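Local coordinates for protein citrate synthase (Pyrobaculum aerophilum, PDB 2IBP) that probably catalyses the condensation of acetyl-CoA with oxaloacetate to give citrate and free CoA, a step of the tricarboxylic acid cycle, at residues M255-Y260 / S349-Y354; K9-I14 / L26-I31; A151-A156 / D232-V237; N186-M191 / L199-I204; K268-V273 / E327-S332. All coordinates share one frame; numbering follows the deposited sequence. Where two conformers were deposited one is given.

Contact 1. Residues M255-Y260 / S349-Y354; sequences MAVRNY and SGIAFY
V257 sits on G350 and spreads its two methyls over helix 349-356. CG2 rests on the backbone, 3.4 Å from G350 C, and it also lies near CG1 of I351. CG1 is anti to the backbone N (chi1 167°) and reaches Y354, where it meets CD1 of the ring at 3.8 Å. Because G350 has no side chain, V257 can come this close: a CB there would clash with CG2. The contact is a helix crossing in the mostly helical citrate synthase fold, with the axes 8.8 Å apart at -76°. An alanine in place of V257 would probably open a gap above G350 and leave the Y354 ring without its methyl neighbour. One turn on, Y260 CE2 touches I351 CD1 at 4.1 Å, the two side chains crossing at about a right angle. The hydroxyl of Y260 bonds to the backbone O of F347, and its ring packs on L319, I322 and A323 of helix 319-332. D346, a predicted active-site residue, is three residues before S349 in the chain.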
# COMPACT_ATOMS: atom_id res chain seq x y z
N MET A 255 -14.30 16.33 -11.22
CA MET A 255 -13.91 17.25 -12.27
C MET A 255 -15.01 17.42 -13.31
O MET A 255 -15.19 18.53 -13.85
CB MET A 255 -12.59 16.83 -12.91
CG MET A 255 -11.42 16.81 -11.92
SD MET A 255 -11.33 18.27 -10.85
CE MET A 255 -11.37 19.60 -12.06
N ALA A 256 -15.76 16.35 -13.58
CA ALA A 256 -16.88 16.44 -14.52
C ALA A 256 -17.87 17.49 -14.01
O ALA A 256 -18.30 18.37 -14.76
CB ALA A 256 -17.57 15.09 -14.67
N VAL A 257 -18.23 17.40 -12.73
CA VAL A 257 -19.16 18.36 -12.12
C VAL A 257 -18.64 19.78 -12.14
O VAL A 257 -19.35 20.70 -12.53
CB VAL A 257 -19.59 17.93 -10.71
CG1 VAL A 257 -20.29 19.08 -9.98
CG2 VAL A 257 -20.50 16.71 -10.80
N ARG A 258 -17.39 19.98 -11.73
CA ARG A 258 -16.80 21.31 -11.80
C ARG A 258 -16.84 21.85 -13.23
O ARG A 258 -17.05 23.02 -13.44
CB ARG A 258 -15.35 21.29 -11.32
CG ARG A 258 -15.20 21.01 -9.85
CD ARG A 258 -13.74 21.07 -9.47
NE ARG A 258 -13.52 20.86 -8.06
CZ ARG A 258 -13.56 21.81 -7.13
NH1 ARG A 258 -13.90 23.06 -7.46
NH2 ARG A 258 -13.28 21.52 -5.87
N ASN A 259 -16.59 20.98 -14.21
CA ASN A 259 -16.65 21.37 -15.61
C ASN A 259 -18.04 21.77 -16.02
O ASN A 259 -18.22 22.74 -16.76
CB ASN A 259 -16.15 20.27 -16.53
CG ASN A 259 -14.64 20.11 -16.49
OD1 ASN A 259 -13.93 20.93 -15.90
ND2 ASN A 259 -14.15 19.11 -17.21
N TYR A 260 -19.05 20.99 -15.60
CA TYR A 260 -20.42 21.33 -15.95
C TYR A 260 -20.76 22.69 -15.36
O TYR A 260 -21.43 23.49 -16.00
CB TYR A 260 -21.44 20.28 -15.48
CG TYR A 260 -21.20 18.88 -16.00
CD1 TYR A 260 -20.84 18.65 -17.32
CD2 TYR A 260 -21.46 17.76 -15.20
CE1 TYR A 260 -20.65 17.36 -17.82
CE2 TYR A 260 -21.25 16.47 -15.68
CZ TYR A 260 -20.85 16.28 -16.98
OH TYR A 260 -20.62 15.01 -17.47
N SER A 349 -21.82 10.39 -12.16
CA SER A 349 -21.92 10.08 -10.74
C SER A 349 -21.70 11.17 -9.70
O SER A 349 -22.15 11.02 -8.57
CB SER A 349 -21.04 8.89 -10.40
OG SER A 349 -19.69 9.26 -10.41
N GLY A 350 -21.06 12.28 -10.08
CA GLY A 350 -20.85 13.37 -9.14
C GLY A 350 -22.04 14.30 -8.99
O GLY A 350 -22.15 15.04 -8.02
N ILE A 351 -22.99 14.19 -9.92
CA ILE A 351 -24.13 15.11 -9.94
C ILE A 351 -25.04 14.96 -8.72
O ILE A 351 -25.29 15.92 -7.98
CB ILE A 351 -24.92 14.96 -11.23
CG1 ILE A 351 -24.04 15.36 -12.44
CG2 ILE A 351 -26.21 15.79 -11.16
CD1 ILE A 351 -24.66 15.10 -13.79
N ALA A 352 -25.47 13.73 -8.45
CA ALA A 352 -26.32 13.49 -7.31
C ALA A 352 -25.60 13.83 -6.02
O ALA A 352 -26.16 14.52 -5.16
CB ALA A 352 -26.80 12.04 -7.30
N PHE A 353 -24.33 13.42 -5.89
CA PHE A 353 -23.57 13.70 -4.67
C PHE A 353 -23.53 15.20 -4.42
O PHE A 353 -23.73 15.68 -3.31
CB PHE A 353 -22.11 13.25 -4.74
CG PHE A 353 -21.89 11.76 -4.75
CD1 PHE A 353 -22.80 10.89 -4.20
CD2 PHE A 353 -20.66 11.26 -5.16
CE1 PHE A 353 -22.53 9.51 -4.20
CE2 PHE A 353 -20.38 9.91 -5.13
CZ PHE A 353 -21.31 9.05 -4.62
N TYR A 354 -23.22 15.95 -5.48
CA TYR A 354 -23.14 17.39 -5.38
C TYR A 354 -24.46 17.95 -4.85
O TYR A 354 -24.48 18.75 -3.92
CB TYR A 354 -22.80 18.00 -6.75
CG TYR A 354 -22.76 19.51 -6.76
CD1 TYR A 354 -21.58 20.21 -6.57
CD2 TYR A 354 -23.91 20.24 -7.02
CE1 TYR A 354 -21.55 21.58 -6.56
CE2 TYR A 354 -23.89 21.61 -7.06
CZ TYR A 354 -22.72 22.27 -6.83
OH TYR A 354 -22.74 23.65 -6.86

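Contact 2. Residues K9-I14 / L26-I31; sequences KTTGKI and LEDVLI
T11 N donates a hydrogen bond to D28 OD2 at 2.8 Å, using the anti lone pair of that oxygen. CB of D28 lies near T10 CA and K9 O. CG is anti to the carbonyl carbon (chi1 -56°), which sets it 3.9 Å from T11 N. At the tip, OD2 has a second donor, T11 OG1, but their modelled separation of 2.3 Å is doubtfully short. The two side chains cross at about a right angle. The other oxygen, OD1, has a long, weak ion pair with R290.

T10 holds E27, the residue before D28. Its OG1 donates to E27 O at 2.5 Å, tilted 27° from the carbonyl plane. The same OG1 accepts from G12 N at 3.0 Å, which makes an ST turn. G12 passes close to E27, where a CB would clash with that of E27. Water 1 bridges K9 O and D28 O, water 2 bridges T11 O and E27 OE2, and water 3 links K13 N to E27 OE1. R392 of the second subunit donates to D28 O.

Segment 26-31 makes a type II turn from L26 to V29 before strand 30-34, and segment 9-14 leaves strand 4-10. T10 and V29 pack on I23 of strand 22-23, and I31 on helix 218-227. K9, T10 and L30 pair in an antiparallel ladder with a strand of the second subunit, which carries the sheet across the dimer interface.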
# COMPACT_ATOMS: atom_id res chain seq x y z
N LYS A 9 1.55 -11.60 -22.57
CA LYS A 9 0.89 -10.72 -23.52
C LYS A 9 0.58 -9.39 -22.85
O LYS A 9 0.28 -9.34 -21.66
CB LYS A 9 -0.40 -11.35 -24.06
CG LYS A 9 -0.16 -12.61 -24.88
CD LYS A 9 -1.46 -13.21 -25.38
CE LYS A 9 -1.20 -14.44 -26.24
NZ LYS A 9 -2.46 -15.04 -26.76
N THR A 10 0.69 -8.30 -23.61
CA THR A 10 0.44 -6.98 -23.06
C THR A 10 0.13 -5.96 -24.14
O THR A 10 0.60 -6.08 -25.27
CB THR A 10 1.66 -6.49 -22.23
OG1 THR A 10 1.40 -5.19 -21.68
CG2 THR A 10 2.92 -6.41 -23.11
N THR A 11 -0.69 -4.98 -23.79
CA THR A 11 -1.04 -3.90 -24.69
C THR A 11 -0.27 -2.65 -24.28
O THR A 11 -0.47 -1.58 -24.86
CB THR A 11 -2.55 -3.58 -24.64
OG1 THR A 11 -2.90 -3.14 -23.32
CG2 THR A 11 -3.37 -4.81 -25.01
N GLY A 12 0.62 -2.79 -23.30
CA GLY A 12 1.39 -1.66 -22.79
C GLY A 12 2.73 -1.46 -23.47
O GLY A 12 3.06 -2.16 -24.43
N LYS A 13 3.50 -0.51 -22.97
CA LYS A 13 4.81 -0.19 -23.51
C LYS A 13 5.87 -1.10 -22.91
O LYS A 13 5.85 -1.39 -21.71
CB LYS A 13 5.17 1.27 -23.25
CG LYS A 13 4.19 2.24 -23.88
CD LYS A 13 4.61 3.69 -23.70
CE LYS A 13 3.54 4.63 -24.23
NZ LYS A 13 3.20 4.35 -25.65
N ILE A 14 6.79 -1.54 -23.76
CA ILE A 14 7.86 -2.43 -23.35
C ILE A 14 9.18 -1.67 -23.44
O ILE A 14 9.45 -0.98 -24.42
CB ILE A 14 7.92 -3.67 -24.24
CG1 ILE A 14 6.59 -4.42 -24.18
CG2 ILE A 14 9.07 -4.57 -23.81
CD1 ILE A 14 6.52 -5.63 -25.08
N LEU A 26 3.21 -2.77 -15.74
CA LEU A 26 2.71 -4.16 -15.73
C LEU A 26 1.32 -4.23 -16.39
O LEU A 26 0.45 -5.01 -15.99
CB LEU A 26 2.67 -4.71 -14.29
CG LEU A 26 4.03 -4.80 -13.59
CD1 LEU A 26 3.88 -5.20 -12.14
CD2 LEU A 26 4.95 -5.77 -14.34
N GLU A 27 1.14 -3.44 -17.45
CA GLU A 27 -0.14 -3.38 -18.12
C GLU A 27 -0.54 -4.73 -18.69
O GLU A 27 0.18 -5.33 -19.50
CB GLU A 27 -0.14 -2.30 -19.21
CG GLU A 27 -1.53 -2.05 -19.81
CD GLU A 27 -1.64 -0.74 -20.57
OE1 GLU A 27 -0.67 0.06 -20.58
OE2 GLU A 27 -2.72 -0.51 -21.17
N ASP A 28 -1.69 -5.21 -18.21
CA ASP A 28 -2.28 -6.46 -18.64
C ASP A 28 -1.58 -7.70 -18.14
O ASP A 28 -1.93 -8.79 -18.55
CB ASP A 28 -2.35 -6.51 -20.16
CG ASP A 28 -3.11 -5.35 -20.74
OD1 ASP A 28 -4.07 -4.86 -20.08
OD2 ASP A 28 -2.77 -4.93 -21.87
N VAL A 29 -0.56 -7.54 -17.30
CA VAL A 29 0.17 -8.68 -16.78
C VAL A 29 -0.71 -9.41 -15.76
O VAL A 29 -1.28 -8.79 -14.87
CB VAL A 29 1.49 -8.26 -16.13
CG1 VAL A 29 2.22 -9.46 -15.56
CG2 VAL A 29 2.37 -7.53 -17.15
N LEU A 30 -0.88 -10.72 -15.96
CA LEU A 30 -1.71 -11.54 -15.10
C LEU A 30 -1.09 -11.76 -13.73
O LEU A 30 0.10 -12.04 -13.62
CB LEU A 30 -1.98 -12.89 -15.77
CG LEU A 30 -2.87 -12.84 -17.02
CD1 LEU A 30 -2.79 -14.15 -17.81
CD2 LEU A 30 -4.33 -12.52 -16.66
N ILE A 31 -1.90 -11.62 -12.68
CA ILE A 31 -1.43 -11.89 -11.33
C ILE A 31 -2.14 -13.05 -10.65
O ILE A 31 -1.68 -13.57 -9.64
CB ILE A 31 -1.49 -10.62 -10.43
CG1 ILE A 31 -2.93 -10.12 -10.24
CG2 ILE A 31 -0.64 -9.51 -11.03
CD1 ILE A 31 -3.04 -9.05 -9.18
O HOH W 1 -0.52 -11.14 -19.35
O HOH W 2 -2.94 -0.14 -23.76
O HOH W 3 2.37 0.41 -20.34

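Contact 3. Residues A151-A156 / D232-V237; sequences AEKLVA and DLYSSV
Two helices of the citrate synthase core, 141-169 and 233-244, pack here through L154 and Y234. Their axes pass 10.5 Å apart at a crossing angle of -41°. L154 lies over one face of the Y234 ring. Its CG stands 4.2 Å from the ring centroid and 14° off the normal, a CH-pi contact. CD2 lies by the rim of the ring, 3.5 Å from CD1 of Y234. The other methyl, CD1, turns to the helix backbone and meets L233 O at 3.7 Å. It also touches L233 CB and V237 CG2, so one leucine bridges three residues of the facing helix.

The ring of Y234 reaches across to helix 141-169, and its OH lies 3.7 Å from both CB and CD of K153. That hydroxyl hydrogen-bonds to D124, which also forms a salt bridge with K153 NZ. D126 is a second salt-bridge partner of the lysine. The polar ends are thus tied together at the border of an apolar contact.

D232 is the N-cap of helix 233-244. Its OD2 accepts from S235 N at 3.0 Å, met from above the carboxylate plane, and K245 of the second subunit pairs with D232 OD1. The arrangement is an N-capped helix packed against a long neighbour in the mostly helical body of citrate synthase.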
# COMPACT_ATOMS: atom_id res chain seq x y z
N ALA A 151 -13.23 -9.02 7.09
CA ALA A 151 -13.68 -8.47 5.80
C ALA A 151 -15.05 -7.78 5.98
O ALA A 151 -15.24 -6.64 5.54
CB ALA A 151 -13.73 -9.54 4.73
N GLU A 152 -15.97 -8.44 6.67
CA GLU A 152 -17.28 -7.84 6.95
C GLU A 152 -17.16 -6.54 7.75
O GLU A 152 -17.81 -5.55 7.46
CB GLU A 152 -18.18 -8.83 7.71
CG GLU A 152 -18.59 -10.00 6.89
CD GLU A 152 -19.55 -10.92 7.61
OE1 GLU A 152 -19.90 -10.66 8.79
OE2 GLU A 152 -20.00 -11.88 6.96
N LYS A 153 -16.27 -6.53 8.73
CA LYS A 153 -16.07 -5.36 9.56
C LYS A 153 -15.59 -4.20 8.73
O LYS A 153 -16.02 -3.07 8.91
CB LYS A 153 -15.09 -5.62 10.68
CG LYS A 153 -15.63 -6.49 11.77
CD LYS A 153 -14.55 -6.80 12.74
CE LYS A 153 -14.99 -7.72 13.83
NZ LYS A 153 -13.80 -8.04 14.67
N LEU A 154 -14.64 -4.46 7.84
CA LEU A 154 -14.11 -3.39 6.97
C LEU A 154 -15.21 -2.77 6.07
O LEU A 154 -15.29 -1.56 5.90
CB LEU A 154 -12.96 -3.95 6.13
CG LEU A 154 -11.65 -4.00 6.93
CD1 LEU A 154 -10.68 -5.04 6.41
CD2 LEU A 154 -10.98 -2.62 7.00
N VAL A 155 -16.06 -3.62 5.53
CA VAL A 155 -17.15 -3.16 4.68
C VAL A 155 -18.14 -2.35 5.54
O VAL A 155 -18.62 -1.29 5.14
CB VAL A 155 -17.83 -4.35 4.01
CG1 VAL A 155 -19.10 -3.90 3.25
CG2 VAL A 155 -16.85 -5.07 3.09
N ALA A 156 -18.42 -2.84 6.74
CA ALA A 156 -19.38 -2.17 7.62
C ALA A 156 -18.93 -0.84 8.17
O ALA A 156 -19.74 0.05 8.38
CB ALA A 156 -19.76 -3.11 8.77
N ASP A 232 -2.08 -7.88 7.51
CA ASP A 232 -3.47 -7.98 7.85
C ASP A 232 -4.41 -7.27 6.89
O ASP A 232 -4.02 -6.37 6.16
CB ASP A 232 -3.70 -7.49 9.26
CG ASP A 232 -3.48 -6.01 9.39
OD1 ASP A 232 -2.30 -5.56 9.43
OD2 ASP A 232 -4.49 -5.30 9.46
N LEU A 233 -5.68 -7.67 6.95
CA LEU A 233 -6.70 -7.11 6.07
C LEU A 233 -6.90 -5.62 6.21
O LEU A 233 -7.15 -4.92 5.22
CB LEU A 233 -8.02 -7.84 6.27
CG LEU A 233 -8.07 -9.21 5.62
CD1 LEU A 233 -9.12 -10.12 6.29
CD2 LEU A 233 -8.31 -9.08 4.13
N TYR A 234 -6.83 -5.11 7.44
CA TYR A 234 -6.97 -3.68 7.63
C TYR A 234 -5.81 -2.96 6.94
O TYR A 234 -6.01 -1.97 6.26
CB TYR A 234 -7.00 -3.34 9.11
CG TYR A 234 -8.30 -3.66 9.82
CD1 TYR A 234 -9.25 -2.67 10.03
CD2 TYR A 234 -8.53 -4.91 10.36
CE1 TYR A 234 -10.40 -2.90 10.74
CE2 TYR A 234 -9.72 -5.17 11.06
CZ TYR A 234 -10.64 -4.16 11.25
OH TYR A 234 -11.82 -4.37 11.96
N SER A 235 -4.59 -3.44 7.16
CA SER A 235 -3.43 -2.81 6.53
C SER A 235 -3.51 -2.87 5.01
O SER A 235 -3.16 -1.91 4.30
CB SER A 235 -2.15 -3.47 7.04
OG SER A 235 -2.02 -3.16 8.42
N SER A 236 -4.02 -3.98 4.48
CA SER A 236 -4.19 -4.11 3.03
C SER A 236 -5.19 -3.07 2.50
O SER A 236 -4.98 -2.44 1.45
CB SER A 236 -4.63 -5.52 2.69
OG SER A 236 -3.62 -6.46 3.07
N VAL A 237 -6.27 -2.87 3.24
CA VAL A 237 -7.26 -1.87 2.85
C VAL A 237 -6.68 -0.45 2.98
O VAL A 237 -6.89 0.38 2.09
CB VAL A 237 -8.59 -2.04 3.61
CG1 VAL A 237 -9.50 -0.83 3.39
CG2 VAL A 237 -9.26 -3.31 3.15

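Contact 4. Residues N186-M191 / L199-I204; sequences NFLYMM and LASRGI
L188 packs against A200 and I204 where helix 183-192 meets helix 198-210, two consecutive helices of the citrate synthase fold joined by a short connection. The chain turns sharply between them, and the axes cross at 113°, 9.8 Å apart.

The contact across the two segments is apolar, with no hydrogen bond between them. L188 carries most of it. CG is anti to the carbonyl carbon (chi1 -68°). CD1 lies against the backbone of the facing helix, 3.6 Å from A200 C, and touches A200 CB at 3.7 Å. Both CD1 and CD2 meet I204 CG1, each at 3.7 Å. An alanine in place of L188 would probably leave a gap over A200 and strip I204 CG1 of both leucine methyls.

One polar group of the facing helix turns to another partner. R202 forms a salt bridge with D308, a residue seen to bind magnesium in this protein, although none is bound to this chain in the model.

Aromatic packing adds a smaller share. F187 CD2 touches I204 CG2 at 4.2 Å, the two side chains crossing at about a right angle. F187 also packs on P159 and V162 of helix 141-169. Within helix 183-192, M191 CG stands over one face of the F187 ring, 3.4 Å above its plane and offset toward the rim.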
# COMPACT_ATOMS: atom_id res chain seq x y z
N ASN A 186 -28.08 4.73 6.41
CA ASN A 186 -27.39 5.07 7.61
C ASN A 186 -26.22 6.01 7.33
O ASN A 186 -25.92 6.90 8.12
CB ASN A 186 -26.87 3.84 8.31
CG ASN A 186 -26.19 4.18 9.58
OD1 ASN A 186 -26.81 4.69 10.51
ND2 ASN A 186 -24.86 3.96 9.64
N PHE A 187 -25.54 5.78 6.21
CA PHE A 187 -24.43 6.68 5.87
C PHE A 187 -24.93 8.11 5.75
O PHE A 187 -24.35 9.03 6.32
CB PHE A 187 -23.77 6.25 4.57
CG PHE A 187 -22.79 7.27 4.05
CD1 PHE A 187 -21.65 7.57 4.76
CD2 PHE A 187 -23.06 7.96 2.88
CE1 PHE A 187 -20.76 8.52 4.30
CE2 PHE A 187 -22.16 8.91 2.40
CZ PHE A 187 -21.02 9.19 3.13
N LEU A 188 -26.03 8.31 5.04
CA LEU A 188 -26.56 9.67 4.89
C LEU A 188 -27.02 10.24 6.22
O LEU A 188 -26.87 11.42 6.49
CB LEU A 188 -27.68 9.71 3.86
CG LEU A 188 -27.26 9.45 2.42
CD1 LEU A 188 -28.47 9.46 1.50
CD2 LEU A 188 -26.19 10.45 1.95
N TYR A 189 -27.61 9.39 7.06
CA TYR A 189 -28.00 9.81 8.40
C TYR A 189 -26.76 10.25 9.21
O TYR A 189 -26.77 11.29 9.87
CB TYR A 189 -28.73 8.65 9.09
CG TYR A 189 -28.89 8.85 10.57
CD1 TYR A 189 -29.76 9.79 11.09
CD2 TYR A 189 -28.12 8.10 11.45
CE1 TYR A 189 -29.85 9.99 12.44
CE2 TYR A 189 -28.20 8.29 12.80
CZ TYR A 189 -29.07 9.23 13.30
OH TYR A 189 -29.15 9.40 14.66
N MET A 190 -25.67 9.48 9.13
CA MET A 190 -24.47 9.82 9.86
C MET A 190 -23.79 11.08 9.32
O MET A 190 -23.16 11.82 10.06
CB MET A 190 -23.49 8.65 9.85
CG MET A 190 -23.96 7.44 10.62
SD MET A 190 -22.63 6.25 10.82
CE MET A 190 -22.29 5.91 9.11
N MET A 191 -23.94 11.32 8.02
CA MET A 191 -23.36 12.51 7.41
C MET A 191 -24.11 13.75 7.85
O MET A 191 -23.51 14.72 8.29
CB MET A 191 -23.42 12.45 5.89
CG MET A 191 -22.45 11.47 5.27
SD MET A 191 -20.76 12.12 5.29
CE MET A 191 -20.89 13.43 4.06
N LEU A 199 -35.15 8.53 -1.95
CA LEU A 199 -34.49 8.66 -3.24
C LEU A 199 -32.97 8.90 -3.06
O LEU A 199 -32.17 8.34 -3.80
CB LEU A 199 -35.15 9.79 -4.02
CG LEU A 199 -34.70 10.03 -5.46
CD1 LEU A 199 -34.67 8.76 -6.28
CD2 LEU A 199 -35.65 11.08 -6.06
N ALA A 200 -32.59 9.67 -2.04
CA ALA A 200 -31.17 9.92 -1.77
C ALA A 200 -30.51 8.62 -1.32
O ALA A 200 -29.42 8.26 -1.79
CB ALA A 200 -30.99 11.03 -0.74
N SER A 201 -31.18 7.87 -0.44
CA SER A 201 -30.65 6.58 0.04
C SER A 201 -30.49 5.62 -1.12
O SER A 201 -29.53 4.85 -1.17
CB SER A 201 -31.58 5.95 1.07
OG SER A 201 -31.67 6.77 2.21
N ARG A 202 -31.49 5.56 -1.99
CA ARG A 202 -31.38 4.70 -3.16
C ARG A 202 -30.16 5.04 -4.00
O ARG A 202 -29.49 4.16 -4.53
CB ARG A 202 -32.65 4.75 -4.02
CG ARG A 202 -32.55 3.86 -5.24
CD ARG A 202 -33.89 3.64 -5.92
NE ARG A 202 -34.43 4.80 -6.61
CZ ARG A 202 -34.27 5.07 -7.90
NH1 ARG A 202 -33.47 4.33 -8.68
NH2 ARG A 202 -34.87 6.12 -8.43
N GLY A 203 -29.90 6.32 -4.17
CA GLY A 203 -28.76 6.78 -4.92
C GLY A 203 -27.46 6.29 -4.33
O GLY A 203 -26.60 5.79 -5.03
N ILE A 204 -27.34 6.40 -3.01
CA ILE A 204 -26.13 5.93 -2.33
C ILE A 204 -26.03 4.41 -2.48
O ILE A 204 -24.98 3.88 -2.85
CB ILE A 204 -26.07 6.36 -0.85
CG1 ILE A 204 -25.98 7.89 -0.76
CG2 ILE A 204 -24.87 5.71 -0.14
CD1 ILE A 204 -24.75 8.50 -1.43

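Contact 5. Residues K268-V273 / E327-S332; sequences KAKEIV and EQEVLS
E329 has CG anti to the carbonyl carbon (chi1 -66°), which sets CG against A269 CB at 4.0 Å. The bend at chi2 (-61°) brings CD over K270, near its CA and CB. K270 leaves its helix with CG anti to the backbone N (chi1 -166°) and runs on extended. The two side chains pass obliquely, and E329 OE1 lies 3.8 Å from K270 CG. The contact is with the methylenes of the lysine, since K270 NZ is 5.4 Å from that oxygen.

Under the carboxylate the contact is apolar. V273 CG2 meets E329 CB at 3.6 Å and V330 CG2 at 3.9 Å, the two valines crossing at about a right angle. F336 of helix 334-338 packs on both of them, while A269 and V273 also touch I326 in helix 319-332.

The pair joins helix 269-276 to the C-terminal part of helix 319-332 near the periphery of the citrate synthase fold, with axes 8.9 Å apart. No hydrogen bond links the two segments. The aliphatic part of E329 therefore acts as an apolar surface for V273 and A269. Its charge lies at the exposed side, where it would probably feel the opposite charge of K270 only through a weak, long-range attraction.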
# COMPACT_ATOMS: atom_id res chain seq x y z
N LYS A 268 -23.88 25.11 -25.10
CA LYS A 268 -22.49 24.92 -25.50
C LYS A 268 -22.12 23.48 -25.81
O LYS A 268 -21.03 23.21 -26.31
CB LYS A 268 -21.56 25.42 -24.41
CG LYS A 268 -21.56 26.91 -24.17
CD LYS A 268 -20.66 27.16 -22.99
CE LYS A 268 -20.52 28.60 -22.61
NZ LYS A 268 -19.69 28.67 -21.36
N ALA A 269 -23.03 22.55 -25.56
CA ALA A 269 -22.73 21.13 -25.77
C ALA A 269 -22.16 20.82 -27.16
O ALA A 269 -21.13 20.14 -27.29
CB ALA A 269 -23.96 20.30 -25.50
N LYS A 270 -22.79 21.33 -28.21
CA LYS A 270 -22.34 21.02 -29.55
C LYS A 270 -20.92 21.52 -29.81
O LYS A 270 -20.09 20.78 -30.33
CB LYS A 270 -23.32 21.55 -30.59
CG LYS A 270 -23.07 20.97 -31.97
CD LYS A 270 -24.25 21.23 -32.91
CE LYS A 270 -24.03 20.60 -34.28
NZ LYS A 270 -25.23 20.77 -35.16
N GLU A 271 -20.63 22.75 -29.42
CA GLU A 271 -19.30 23.29 -29.68
C GLU A 271 -18.23 22.60 -28.83
O GLU A 271 -17.11 22.40 -29.28
CB GLU A 271 -19.28 24.81 -29.51
CG GLU A 271 -19.37 25.30 -28.09
CD GLU A 271 -19.90 26.72 -27.97
OE1 GLU A 271 -20.98 26.99 -28.55
OE2 GLU A 271 -19.32 27.51 -27.18
N ILE A 272 -18.60 22.24 -27.61
CA ILE A 272 -17.66 21.54 -26.71
C ILE A 272 -17.30 20.17 -27.27
O ILE A 272 -16.13 19.78 -27.29
CB ILE A 272 -18.27 21.38 -25.30
CG1 ILE A 272 -18.41 22.74 -24.62
CG2 ILE A 272 -17.37 20.51 -24.42
CD1 ILE A 272 -19.29 22.69 -23.40
N VAL A 273 -18.31 19.42 -27.70
CA VAL A 273 -18.07 18.09 -28.24
C VAL A 273 -17.32 18.15 -29.57
O VAL A 273 -16.45 17.32 -29.84
CB VAL A 273 -19.38 17.30 -28.37
CG1 VAL A 273 -19.15 16.00 -29.16
CG2 VAL A 273 -19.96 17.03 -26.97
N GLU A 327 -23.90 14.58 -23.46
CA GLU A 327 -24.05 13.17 -23.77
C GLU A 327 -24.70 12.96 -25.14
O GLU A 327 -24.22 12.16 -25.94
CB GLU A 327 -24.90 12.47 -22.70
CG GLU A 327 -24.95 10.98 -22.90
CD GLU A 327 -26.31 10.39 -22.64
OE1 GLU A 327 -27.33 11.05 -22.95
OE2 GLU A 327 -26.38 9.22 -22.23
N GLN A 328 -25.80 13.67 -25.40
CA GLN A 328 -26.50 13.53 -26.67
C GLN A 328 -25.60 13.85 -27.87
O GLN A 328 -25.57 13.10 -28.85
CB GLN A 328 -27.74 14.41 -26.66
CG GLN A 328 -28.78 13.92 -25.66
CD GLN A 328 -29.87 14.93 -25.36
OE1 GLN A 328 -30.64 14.76 -24.41
NE2 GLN A 328 -29.92 16.01 -26.14
N GLU A 329 -24.77 14.87 -27.72
CA GLU A 329 -23.85 15.26 -28.78
C GLU A 329 -22.78 14.19 -28.98
O GLU A 329 -22.49 13.80 -30.12
CB GLU A 329 -23.24 16.63 -28.50
CG GLU A 329 -24.26 17.76 -28.54
CD GLU A 329 -24.94 17.90 -29.91
OE1 GLU A 329 -24.32 17.55 -30.94
OE2 GLU A 329 -26.09 18.40 -29.95
N VAL A 330 -22.26 13.67 -27.88
CA VAL A 330 -21.25 12.62 -27.95
C VAL A 330 -21.80 11.38 -28.67
O VAL A 330 -21.13 10.80 -29.53
CB VAL A 330 -20.75 12.21 -26.55
CG1 VAL A 330 -20.06 10.83 -26.60
CG2 VAL A 330 -19.85 13.28 -25.97
N LEU A 331 -23.04 11.01 -28.35
CA LEU A 331 -23.65 9.81 -28.93
C LEU A 331 -24.05 9.97 -30.41
O LEU A 331 -24.17 8.97 -31.13
CB LEU A 331 -24.87 9.39 -28.11
CG LEU A 331 -24.60 8.96 -26.66
CD1 LEU A 331 -25.91 8.63 -25.96
CD2 LEU A 331 -23.66 7.77 -26.62
N SER A 332 -24.25 11.20 -30.85
CA SER A 332 -24.67 11.47 -32.23
C SER A 332 -23.51 11.86 -33.15
O SER A 332 -23.68 11.95 -34.36
CB SER A 332 -25.72 12.58 -32.26
OG SER A 332 -25.17 13.82 -31.81

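How the contacts relate
Contacts 1, 3, 4 and 5 are largely buried helix packings. The centre of contact 5 lies about 29 Å from the chain centre, and that contact has an exposed charged edge. Contact 2 is partly buried and joins loops and strand ends. The chemistry follows the place: apolar across contacts 1, 3 and 4, mixed at contact 5, polar and water-bridged at contact 2. Contacts 2 and 3 both touch the second subunit, though their nearest atoms are about 12 Å apart. Contacts 1 and 4 meet directly, F353 CE1 against I204 CD1 at 3.7 Å. Contact 5 is nested in the loop closed by contact 1, and contact 4 in that of contact 3. Helix 319-332 links contacts 1 and 5; helix 141-169 links 3 and 4.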